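Local coordinates for cellulosomal scaffoldin (Bacteroides cellulosolvens, PDB 2XBT), which probably binds cellulose through this family 3b carbohydrate-binding module, one domain of a large scaffoldin that assembles cellulosomal enzymes, at residues D54-L59 and A85-E90; L32-T35 and T39-L42; S15-A20 and Q25-M30; V146-Y149 and V155-T158. All coordinates share one frame; numbering follows the deposited sequence.

Interaction 1: residues D54-L59 and A85-E90; sequences DDDKAL and ANKYIE
The D56 carboxylate meets the K87 ammonium obliquely: NZ comes in beyond the oxygens and tilted out of the carboxylate plane, neither in it nor above a face. OD1 of D56 is the nearer oxygen, 3.2 Å from K87 NZ, while OD2 of D56 stands 3.7 Å from the same nitrogen. The pair is a salt bridge whose hydrogen bond is weak, as that slanted approach suggests. The CE carbon of K87 also closes to 3.3 Å from D56 OD1, and the two side chains cross at about a right angle. K87 gets there by a bend: its chain folds at chi2 (-93°) and then runs extended, carrying NZ across to the loop.

The other flat group, the D54 carboxylate, works inside the loop. Its OD1 takes two weak bonds, from D55 N at 2.6 Å and from K57 N at 3.4 Å, the second of them much the straighter. D56 itself has a positive phi, and its backbone N is bound by the hydroxyl of S53; S53 N in turn is held by N86 OD1, so loop and strand are tied a second time. All this lies at the surface. The loop carries the chain from strand 45-51 of one sheet to strand 59-66 of the other, as in a beta sandwich, and N86 and K87, both facing Y51, form a classic beta bulge.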
loop_
_atom_site.group_PDB
_atom_site.type_symbol
_atom_site.label_atom_id
_atom_site.label_comp_id
_atom_site.label_asym_id
_atom_site.label_seq_id
_atom_site.Cartn_x
_atom_site.Cartn_y
_atom_site.Cartn_z
ATOM N N ASP A 54 5.340 -7.676 -16.404
ATOM C CA ASP A 54 6.188 -7.977 -17.534
ATOM C C ASP A 54 5.823 -9.310 -18.189
ATOM O O ASP A 54 5.434 -9.365 -19.360
ATOM C CB ASP A 54 7.632 -8.033 -17.022
ATOM C CG ASP A 54 7.730 -8.619 -15.610
ATOM O OD1 ASP A 54 7.585 -9.854 -15.449
ATOM O OD2 ASP A 54 7.951 -7.848 -14.657
ATOM N N ASP A 55 5.929 -10.382 -17.407
ATOM C CA ASP A 55 5.940 -11.725 -17.958
ATOM C C ASP A 55 5.970 -12.776 -16.851
ATOM O O ASP A 55 6.602 -13.824 -17.000
ATOM C CB ASP A 55 7.192 -11.880 -18.807
ATOM C CG ASP A 55 8.425 -11.342 -18.104
ATOM O OD1 ASP A 55 8.906 -12.009 -17.161
ATOM O OD2 ASP A 55 8.899 -10.246 -18.481
ATOM N N ASP A 56 5.308 -12.485 -15.736
ATOM C CA ASP A 56 5.225 -13.432 -14.629
ATOM C C ASP A 56 6.582 -13.831 -14.028
ATOM O O ASP A 56 6.767 -14.974 -13.612
ATOM C CB ASP A 56 4.443 -14.682 -15.047
ATOM C CG ASP A 56 2.941 -14.534 -14.839
ATOM O OD1 ASP A 56 2.415 -13.407 -14.992
ATOM O OD2 ASP A 56 2.283 -15.550 -14.518
ATOM N N LYS A 57 7.528 -12.894 -13.982
ATOM C CA LYS A 57 8.771 -13.131 -13.258
ATOM C C LYS A 57 8.473 -13.125 -11.765
ATOM O O LYS A 57 7.586 -12.404 -11.319
ATOM C CB LYS A 57 9.801 -12.053 -13.580
ATOM C CG LYS A 57 10.683 -12.383 -14.763
ATOM C CD LYS A 57 11.613 -11.233 -15.079
ATOM C CE LYS A 57 12.520 -11.576 -16.249
ATOM N NZ LYS A 57 13.491 -10.487 -16.546
ATOM N N ALA A 58 9.215 -13.919 -10.999
ATOM C CA ALA A 58 8.991 -14.017 -9.559
ATOM C C ALA A 58 9.364 -12.734 -8.809
ATOM O O ALA A 58 10.473 -12.210 -8.951
ATOM C CB ALA A 58 9.745 -15.213 -8.974
ATOM N N LEU A 59 8.431 -12.247 -7.997
ATOM C CA LEU A 59 8.668 -11.056 -7.201
ATOM C C LEU A 59 8.777 -11.385 -5.718
ATOM O O LEU A 59 8.214 -12.374 -5.248
ATOM C CB LEU A 59 7.556 -10.041 -7.425
ATOM C CG LEU A 59 7.318 -9.600 -8.868
ATOM C CD1 LEU A 59 6.089 -8.702 -8.949
ATOM C CD2 LEU A 59 8.555 -8.889 -9.411
ATOM N N ALA A 85 -2.784 -2.540 -15.336
ATOM C CA ALA A 85 -2.608 -3.509 -14.255
ATOM C C ALA A 85 -3.207 -4.850 -14.572
ATOM O O ALA A 85 -4.385 -4.940 -14.907
ATOM C CB ALA A 85 -3.218 -2.978 -12.952
ATOM N N ASN A 86 -2.397 -5.893 -14.440
ATOM C CA ASN A 86 -2.914 -7.258 -14.509
ATOM C C ASN A 86 -2.656 -8.034 -13.213
ATOM O O ASN A 86 -2.976 -9.221 -13.104
ATOM C CB ASN A 86 -2.386 -7.998 -15.744
ATOM C CG ASN A 86 -0.865 -8.158 -15.743
ATOM O OD1 ASN A 86 -0.154 -7.548 -14.948
ATOM N ND2 ASN A 86 -0.364 -8.979 -16.656
ATOM N N LYS A 87 -2.073 -7.343 -12.232
ATOM C CA LYS A 87 -1.781 -7.924 -10.935
ATOM C C LYS A 87 -1.959 -6.893 -9.832
ATOM O O LYS A 87 -2.092 -5.697 -10.094
ATOM C CB LYS A 87 -0.330 -8.416 -10.865
ATOM C CG LYS A 87 0.136 -9.320 -12.017
ATOM C CD LYS A 87 -0.042 -10.799 -11.714
ATOM C CE LYS A 87 0.579 -11.648 -12.821
ATOM N NZ LYS A 87 0.270 -13.104 -12.691
ATOM N N TYR A 88 -1.952 -7.369 -8.591
ATOM C CA TYR A 88 -1.805 -6.481 -7.446
ATOM C C TYR A 88 -1.023 -7.153 -6.335
ATOM O O TYR A 88 -1.076 -8.372 -6.172
ATOM C CB TYR A 88 -3.143 -5.981 -6.917
ATOM C CG TYR A 88 -4.073 -7.058 -6.438
ATOM C CD1 TYR A 88 -4.158 -7.383 -5.076
ATOM C CD2 TYR A 88 -4.859 -7.761 -7.333
ATOM C CE1 TYR A 88 -5.028 -8.392 -4.631
ATOM C CE2 TYR A 88 -5.722 -8.751 -6.906
ATOM C CZ TYR A 88 -5.800 -9.065 -5.553
ATOM O OH TYR A 88 -6.652 -10.057 -5.142
ATOM N N ILE A 89 -0.259 -6.348 -5.610
ATOM C CA ILE A 89 0.335 -6.786 -4.364
ATOM C C ILE A 89 -0.735 -6.512 -3.312
ATOM O O ILE A 89 -1.320 -5.424 -3.303
ATOM C CB ILE A 89 1.544 -5.931 -3.998
ATOM C CG1 ILE A 89 2.524 -5.867 -5.170
ATOM C CG2 ILE A 89 2.232 -6.483 -2.740
ATOM C CD1 ILE A 89 3.407 -4.672 -5.125
ATOM N N GLU A 90 -0.962 -7.471 -2.424
ATOM C CA GLU A 90 -1.831 -7.236 -1.275
ATOM C C GLU A 90 -1.024 -7.323 -0.007
ATOM O O GLU A 90 -0.456 -8.372 0.308
ATOM C CB GLU A 90 -2.982 -8.242 -1.211
ATOM C CG GLU A 90 -3.916 -7.986 -0.026
ATOM C CD GLU A 90 -5.219 -8.756 -0.141
ATOM O OE1 GLU A 90 -5.264 -9.915 0.312
ATOM O OE2 GLU A 90 -6.193 -8.201 -0.688
#

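Interaction 2: residues L32-T35 and T39-L42; sequences LQNT and TYDL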
loop_
_atom_site.group_PDB
_atom_site.type_symbol
_atom_site.label_atom_id
_atom_site.label_comp_id
_atom_site.label_asym_id
_atom_site.label_seq_id
_atom_site.Cartn_x
_atom_site.Cartn_y
_atom_site.Cartn_z
ATOM N N LEU A 32 -0.749 5.162 7.220
ATOM C CA LEU A 32 -2.187 5.080 7.308
ATOM C C LEU A 32 -2.594 5.802 8.582
ATOM O O LEU A 32 -2.136 5.441 9.666
ATOM C CB LEU A 32 -2.630 3.617 7.301
ATOM C CG LEU A 32 -4.121 3.310 7.506
ATOM C CD1 LEU A 32 -5.017 3.962 6.450
ATOM C CD2 LEU A 32 -4.339 1.798 7.542
ATOM N N GLN A 33 -3.430 6.831 8.446
ATOM C CA GLN A 33 -3.838 7.652 9.587
ATOM C C GLN A 33 -5.309 7.462 9.932
ATOM O O GLN A 33 -6.144 7.219 9.063
ATOM C CB GLN A 33 -3.602 9.135 9.298
ATOM C CG GLN A 33 -2.158 9.546 9.229
ATOM C CD GLN A 33 -1.989 11.021 8.884
ATOM O OE1 GLN A 33 -2.822 11.608 8.189
ATOM N NE2 GLN A 33 -0.906 11.622 9.363
ATOM N N ASN A 34 -5.625 7.587 11.214
ATOM C CA ASN A 34 -7.011 7.625 11.648
ATOM C C ASN A 34 -7.249 9.050 12.126
ATOM O O ASN A 34 -6.595 9.505 13.053
ATOM C CB ASN A 34 -7.237 6.600 12.760
ATOM C CG ASN A 34 -8.596 6.739 13.439
ATOM O OD1 ASN A 34 -9.510 7.353 12.907
ATOM N ND2 ASN A 34 -8.722 6.159 14.622
ATOM N N THR A 35 -8.153 9.764 11.467
ATOM C CA THR A 35 -8.373 11.175 11.765
ATOM C C THR A 35 -9.520 11.399 12.750
ATOM O O THR A 35 -9.796 12.540 13.144
ATOM C CB THR A 35 -8.774 11.932 10.506
ATOM O OG1 THR A 35 -10.007 11.381 10.022
ATOM C CG2 THR A 35 -7.698 11.808 9.444
ATOM N N THR A 39 -11.542 3.437 16.849
ATOM C CA THR A 39 -10.292 2.701 16.800
ATOM C C THR A 39 -10.456 1.642 15.739
ATOM O O THR A 39 -11.564 1.155 15.498
ATOM C CB THR A 39 -9.973 1.986 18.118
ATOM O OG1 THR A 39 -10.905 0.920 18.300
ATOM C CG2 THR A 39 -10.026 2.955 19.304
ATOM N N TYR A 40 -9.357 1.308 15.075
ATOM C CA TYR A 40 -9.383 0.333 13.998
ATOM C C TYR A 40 -8.370 -0.790 14.272
ATOM O O TYR A 40 -7.247 -0.536 14.697
ATOM C CB TYR A 40 -9.063 1.025 12.668
ATOM C CG TYR A 40 -10.150 1.960 12.181
ATOM C CD1 TYR A 40 -11.239 1.468 11.479
ATOM C CD2 TYR A 40 -10.095 3.318 12.434
ATOM C CE1 TYR A 40 -12.245 2.312 11.019
ATOM C CE2 TYR A 40 -11.092 4.168 11.984
ATOM C CZ TYR A 40 -12.166 3.655 11.283
ATOM O OH TYR A 40 -13.150 4.506 10.842
ATOM N N ASP A 41 -8.782 -2.023 14.004
ATOM C CA ASP A 41 -7.945 -3.202 14.194
ATOM C C ASP A 41 -7.094 -3.419 12.945
ATOM O O ASP A 41 -7.631 -3.697 11.869
ATOM C CB ASP A 41 -8.850 -4.419 14.405
ATOM C CG ASP A 41 -8.081 -5.682 14.740
ATOM O OD1 ASP A 41 -6.838 -5.696 14.590
ATOM O OD2 ASP A 41 -8.731 -6.673 15.153
ATOM N N LEU A 42 -5.777 -3.307 13.085
ATOM C CA LEU A 42 -4.902 -3.413 11.926
ATOM C C LEU A 42 -4.983 -4.768 11.236
ATOM O O LEU A 42 -4.689 -4.870 10.048
ATOM C CB LEU A 42 -3.456 -3.094 12.278
ATOM C CG LEU A 42 -3.169 -1.635 12.611
ATOM C CD1 LEU A 42 -1.708 -1.501 12.992
ATOM C CD2 LEU A 42 -3.502 -0.754 11.404
#
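Two residues before N34, which meets Y40, L32 turns its side chain toward the second segment; it and L42 both rest on L98. Q33 points elsewhere, its amide NE2 bonded to E110. N34 then carries the contact. With CG anti to the backbone N (chi1 170°), its amide is held at the edge of the Y40 ring, CG in the ring plane, and the two planes stand 83° apart. The ring edge is thus presented to the flat of the amide: N34 OD1 is 3.7 Å from Y40 CE2, and N34 ND2 is 3.8 Å from Y40 CD2. No hydrogen bond joins them. The polar ends of N34 are used elsewhere, ND2 giving to the carbonyls of S38 and G99 and OD1 receiving G36 N, which fixes the rotation of the amide. A leucine here would probably leave G36 N and the two carbonyls without their mates and let the loop move. T35 closes the segment, its OG1 bonded to D9 O, while Y40 OH meets D9 N and the ring packs edge-to-face with Y150. The arrangement is a short connection in a beta sandwich: strand 22-34 ends, and the chain turns to strand 40-41, which pairs with 97-98 instead.

Interaction 3: residues S15-A20 and Q25-M30; sequences SNNGAA and QIYMNM. Unlike the reference sequence in segment 25-30: Y27 (reference Cys).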
loop_
_atom_site.group_PDB
_atom_site.type_symbol
_atom_site.label_atom_id
_atom_site.label_comp_id
_atom_site.label_asym_id
_atom_site.label_seq_id
_atom_site.Cartn_x
_atom_site.Cartn_y
_atom_site.Cartn_z
ATOM N N SER A 15 4.593 7.654 -0.233
ATOM C CA SER A 15 5.790 8.120 -0.932
ATOM C C SER A 15 6.586 6.940 -1.432
ATOM O O SER A 15 6.384 5.818 -0.992
ATOM C CB SER A 15 6.667 8.984 -0.030
ATOM O OG SER A 15 7.579 8.182 0.684
ATOM N N ASN A 16 7.502 7.190 -2.359
ATOM C CA ASN A 16 8.301 6.115 -2.935
ATOM C C ASN A 16 9.776 6.515 -3.024
ATOM O O ASN A 16 10.525 5.976 -3.831
ATOM C CB ASN A 16 7.761 5.692 -4.311
ATOM C CG ASN A 16 7.609 6.855 -5.267
ATOM O OD1 ASN A 16 8.145 7.943 -5.035
ATOM N ND2 ASN A 16 6.870 6.636 -6.352
ATOM N N ASN A 17 10.183 7.448 -2.170
ATOM C CA ASN A 17 11.567 7.884 -2.139
ATOM C C ASN A 17 11.952 8.603 -3.426
ATOM O O ASN A 17 13.117 8.589 -3.828
ATOM C CB ASN A 17 12.492 6.686 -1.912
ATOM C CG ASN A 17 12.322 6.068 -0.533
ATOM O OD1 ASN A 17 11.754 6.688 0.371
ATOM N ND2 ASN A 17 12.826 4.844 -0.362
ATOM N N GLY A 18 10.966 9.215 -4.074
ATOM C CA GLY A 18 11.183 9.906 -5.335
ATOM C C GLY A 18 11.506 8.989 -6.507
ATOM O O GLY A 18 11.934 9.459 -7.566
ATOM N N ALA A 19 11.299 7.687 -6.332
ATOM C CA ALA A 19 11.594 6.726 -7.395
ATOM C C ALA A 19 11.081 7.165 -8.769
ATOM O O ALA A 19 9.963 7.673 -8.905
ATOM C CB ALA A 19 11.058 5.353 -7.052
ATOM N N ALA A 20 11.915 6.965 -9.788
ATOM C CA ALA A 20 11.547 7.286 -11.165
ATOM C C ALA A 20 10.814 6.119 -11.815
ATOM O O ALA A 20 10.803 5.011 -11.288
ATOM C CB ALA A 20 12.793 7.628 -11.973
ATOM N N GLN A 25 13.648 -1.397 -8.169
ATOM C CA GLN A 25 12.600 -2.060 -7.393
ATOM C C GLN A 25 11.456 -1.095 -7.161
ATOM O O GLN A 25 11.607 0.103 -7.366
ATOM C CB GLN A 25 13.162 -2.542 -6.052
ATOM C CG GLN A 25 13.877 -1.458 -5.260
ATOM C CD GLN A 25 14.802 -2.029 -4.177
ATOM O OE1 GLN A 25 14.631 -3.160 -3.716
ATOM N NE2 GLN A 25 15.796 -1.244 -3.787
ATOM N N ILE A 26 10.301 -1.611 -6.748
ATOM C CA ILE A 26 9.190 -0.745 -6.410
ATOM C C ILE A 26 9.318 -0.317 -4.956
ATOM O O ILE A 26 9.480 -1.173 -4.084
ATOM C CB ILE A 26 7.833 -1.467 -6.573
ATOM C CG1 ILE A 26 7.697 -2.058 -7.985
ATOM C CG2 ILE A 26 6.701 -0.516 -6.277
ATOM C CD1 ILE A 26 6.381 -2.820 -8.195
ATOM N N TYR A 27 9.235 0.988 -4.697
ATOM C CA TYR A 27 9.237 1.500 -3.324
ATOM C C TYR A 27 7.839 1.891 -2.886
ATOM O O TYR A 27 7.135 2.602 -3.613
ATOM C CB TYR A 27 10.145 2.710 -3.186
ATOM C CG TYR A 27 11.587 2.399 -3.446
ATOM C CD1 TYR A 27 12.465 2.150 -2.398
ATOM C CD2 TYR A 27 12.071 2.343 -4.743
ATOM C CE1 TYR A 27 13.795 1.853 -2.641
ATOM C CE2 TYR A 27 13.397 2.058 -4.998
ATOM C CZ TYR A 27 14.252 1.806 -3.947
ATOM O OH TYR A 27 15.568 1.519 -4.206
ATOM N N MET A 28 7.454 1.444 -1.695
ATOM C CA MET A 28 6.159 1.773 -1.118
ATOM C C MET A 28 6.335 2.198 0.325
ATOM O O MET A 28 6.547 1.359 1.188
ATOM C CB MET A 28 5.249 0.545 -1.112
ATOM C CG MET A 28 4.648 0.167 -2.444
ATOM S SD MET A 28 4.124 -1.565 -2.363
ATOM C CE MET A 28 5.733 -2.312 -2.277
ATOM N N ASN A 29 6.228 3.490 0.590
ATOM C CA ASN A 29 6.271 3.971 1.956
ATOM C C ASN A 29 4.938 4.598 2.263
ATOM O O ASN A 29 4.512 5.544 1.594
ATOM C CB ASN A 29 7.366 5.007 2.133
ATOM C CG ASN A 29 8.719 4.493 1.723
ATOM O OD1 ASN A 29 9.141 3.412 2.134
ATOM N ND2 ASN A 29 9.414 5.271 0.903
ATOM N N MET A 30 4.270 4.070 3.277
ATOM C CA MET A 30 2.895 4.458 3.525
ATOM C C MET A 30 2.653 4.807 4.970
ATOM O O MET A 30 3.223 4.193 5.869
ATOM C CB MET A 30 1.968 3.345 3.093
ATOM C CG MET A 30 1.964 3.223 1.576
ATOM S SD MET A 30 1.208 1.734 0.973
ATOM C CE MET A 30 2.215 0.453 1.692
HETATM O O HOH W 1 5.718 3.410 -6.071
#
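N29 sits against S15 and N17, and its side chain can be followed outward. CB lies 3.4 Å from the S15 carbonyl O. CG comes next, beside the backbone N and anti to the carbonyl carbon (chi1 -56°), which swings the amide over the first segment. At the tip, N29 ND2 gives a weak hydrogen bond to S15 OG at 3.4 Å and approaches N17 OD1 to 2.8 Å. An alanine here would probably leave the S15 hydroxyl without this donor and the N17 amide freer to turn.

Beneath these side chains the backbones of S15 and N29 form an antiparallel hydrogen-bonded pair, each N-H reaching the other's carbonyl; S15 N to N29 O is 2.8 Å. Farther along, the Y27 ring is met obliquely from two residues: N17 ND2 is 3.4 Å from Y27 CD1, the amide and ring planes 54° apart, and the methyl of A19 lies 3.9 Å from Y27 CD2. The ring's hydroxyl is also held, accepting a bond from Q25 NE2. A water also bridges the turn and the strand, donating to Y27 O at 3.0 Å and accepting weakly from N16 ND2, an amide gripped chiefly by M137 N and G135 O. Residues N16 to A19 make a type I' turn, closed by A19 N to N16 O, with N17 and G18 both at positive phi. The whole belongs to a beta hairpin, and this turn opens the loop that links strand 10-15 to strand 22-34.

Interaction 4: residues V146-Y149 and V155-T158; sequences VAVY and VYGT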
loop_
_atom_site.group_PDB
_atom_site.type_symbol
_atom_site.label_atom_id
_atom_site.label_comp_id
_atom_site.label_asym_id
_atom_site.label_seq_id
_atom_site.Cartn_x
_atom_site.Cartn_y
_atom_site.Cartn_z
ATOM N N VAL A 146 -3.618 3.816 -4.886
ATOM C CA VAL A 146 -3.402 2.669 -3.996
ATOM C C VAL A 146 -4.669 2.527 -3.179
ATOM O O VAL A 146 -5.196 3.531 -2.683
ATOM C CB VAL A 146 -2.231 2.907 -3.026
ATOM C CG1 VAL A 146 -2.164 1.796 -1.978
ATOM C CG2 VAL A 146 -0.907 2.993 -3.805
ATOM N N ALA A 147 -5.173 1.310 -3.045
ATOM C CA ALA A 147 -6.456 1.116 -2.351
ATOM C C ALA A 147 -6.261 0.519 -0.965
ATOM O O ALA A 147 -5.414 -0.356 -0.771
ATOM C CB ALA A 147 -7.379 0.225 -3.159
ATOM N N VAL A 148 -7.087 0.973 -0.022
ATOM C CA VAL A 148 -7.084 0.431 1.332
ATOM C C VAL A 148 -8.474 -0.119 1.666
ATOM O O VAL A 148 -9.485 0.518 1.364
ATOM C CB VAL A 148 -6.773 1.515 2.338
ATOM C CG1 VAL A 148 -6.653 0.900 3.749
ATOM C CG2 VAL A 148 -5.493 2.264 1.950
ATOM N N TYR A 149 -8.509 -1.299 2.271
ATOM C CA TYR A 149 -9.767 -1.948 2.626
ATOM C C TYR A 149 -9.810 -2.230 4.119
ATOM O O TYR A 149 -8.785 -2.513 4.731
ATOM C CB TYR A 149 -9.915 -3.255 1.873
ATOM C CG TYR A 149 -9.819 -3.077 0.374
ATOM C CD1 TYR A 149 -10.957 -3.079 -0.417
ATOM C CD2 TYR A 149 -8.588 -2.882 -0.240
ATOM C CE1 TYR A 149 -10.871 -2.921 -1.789
ATOM C CE2 TYR A 149 -8.493 -2.713 -1.601
ATOM C CZ TYR A 149 -9.631 -2.734 -2.367
ATOM O OH TYR A 149 -9.516 -2.568 -3.720
ATOM N N VAL A 155 -12.062 1.655 1.761
ATOM C CA VAL A 155 -12.099 2.854 2.592
ATOM C C VAL A 155 -11.264 4.002 2.028
ATOM O O VAL A 155 -11.424 5.154 2.445
ATOM C CB VAL A 155 -11.646 2.567 4.061
ATOM C CG1 VAL A 155 -12.644 1.657 4.783
ATOM C CG2 VAL A 155 -10.248 1.951 4.072
ATOM N N TYR A 156 -10.369 3.709 1.083
ATOM C CA TYR A 156 -9.520 4.768 0.526
ATOM C C TYR A 156 -8.992 4.362 -0.840
ATOM O O TYR A 156 -8.659 3.197 -1.059
ATOM C CB TYR A 156 -8.337 5.103 1.443
ATOM C CG TYR A 156 -7.398 6.148 0.850
ATOM C CD1 TYR A 156 -7.509 7.477 1.207
ATOM C CD2 TYR A 156 -6.404 5.795 -0.062
ATOM C CE1 TYR A 156 -6.673 8.444 0.676
ATOM C CE2 TYR A 156 -5.564 6.758 -0.616
ATOM C CZ TYR A 156 -5.709 8.086 -0.241
ATOM O OH TYR A 156 -4.884 9.068 -0.754
ATOM N N GLY A 157 -8.928 5.326 -1.748
ATOM C CA GLY A 157 -8.261 5.112 -3.019
ATOM C C GLY A 157 -9.199 4.621 -4.095
ATOM O O GLY A 157 -10.373 4.359 -3.839
ATOM N N THR A 158 -8.654 4.475 -5.301
ATOM C CA THR A 158 -9.411 4.118 -6.492
ATOM C C THR A 158 -8.799 2.916 -7.186
ATOM O O THR A 158 -7.815 3.057 -7.909
ATOM C CB THR A 158 -9.372 5.282 -7.507
ATOM O OG1 THR A 158 -9.766 6.494 -6.856
ATOM C CG2 THR A 158 -10.281 5.001 -8.711
#
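A classic beta bulge interrupts the hairpin of strands 147-150 and 153-156, where V155 and Y156 both face V148. The V148 carbonyl O takes both amides: V155 N at 2.8 Å, nearly straight at 172°, and Y156 N at 3.3 Å, which is weak. In return V148 N reaches Y156 O at 2.9 Å, completing an antiparallel hydrogen-bonded pair.

Above that pair the side chains of V148 and Y156 share one face of the sheet, V148 CB 4.0 Å from Y156 CB, and both also touch L12 of strand 10-15 across the sandwich. With CG1 of V155 anti to the carbonyl carbon (chi1 -67°), CG2 is left between the backbone N and the carbonyl carbon; that methyl meets V148 CG1 at 3.8 Å and lies over the V148 carbonyl. Beyond the bulge, A147 CA gives a C-H...O contact of 3.3 Å to Y156 O, the carbonyl that also receives V148 N. At G157, just past the strand, the two chains run close, and a side chain on this residue would collide with V146 O.

On the far side of strand 147-150 lies strand 45-51, so this hairpin forms one end of a five-stranded sheet. Whereas V148 O is doubly bonded, V146 O is buried without a conventional partner; the C-H...O contact from G157 CA at 3.5 Å, with the Y156 ring edge beside it (CD2 at 3.7 Å), probably offsets the missing hydrogen bond only in part.

Strand 22-34 runs through interactions 3 and 2 in turn, entering from the hairpin at 15-20 and leaving at N34; their centres are about 22 Å apart. Interactions 1 and 4 share the opposing five-stranded sheet, in which strand 45-51 lies between 85-93 and 147-150, and their centres are about 19 Å apart. Across the sandwich, interactions 1 and 3 touch directly, I89 CD1 being 4.2 Å from M28 SD. Interactions 1 and 2 are the most distant pair, about 28 Å between centres and on opposite sides of the domain. Interaction 4, about 13 Å from interaction 2 centre to centre, comes within about 4 Å of it at nearest atoms.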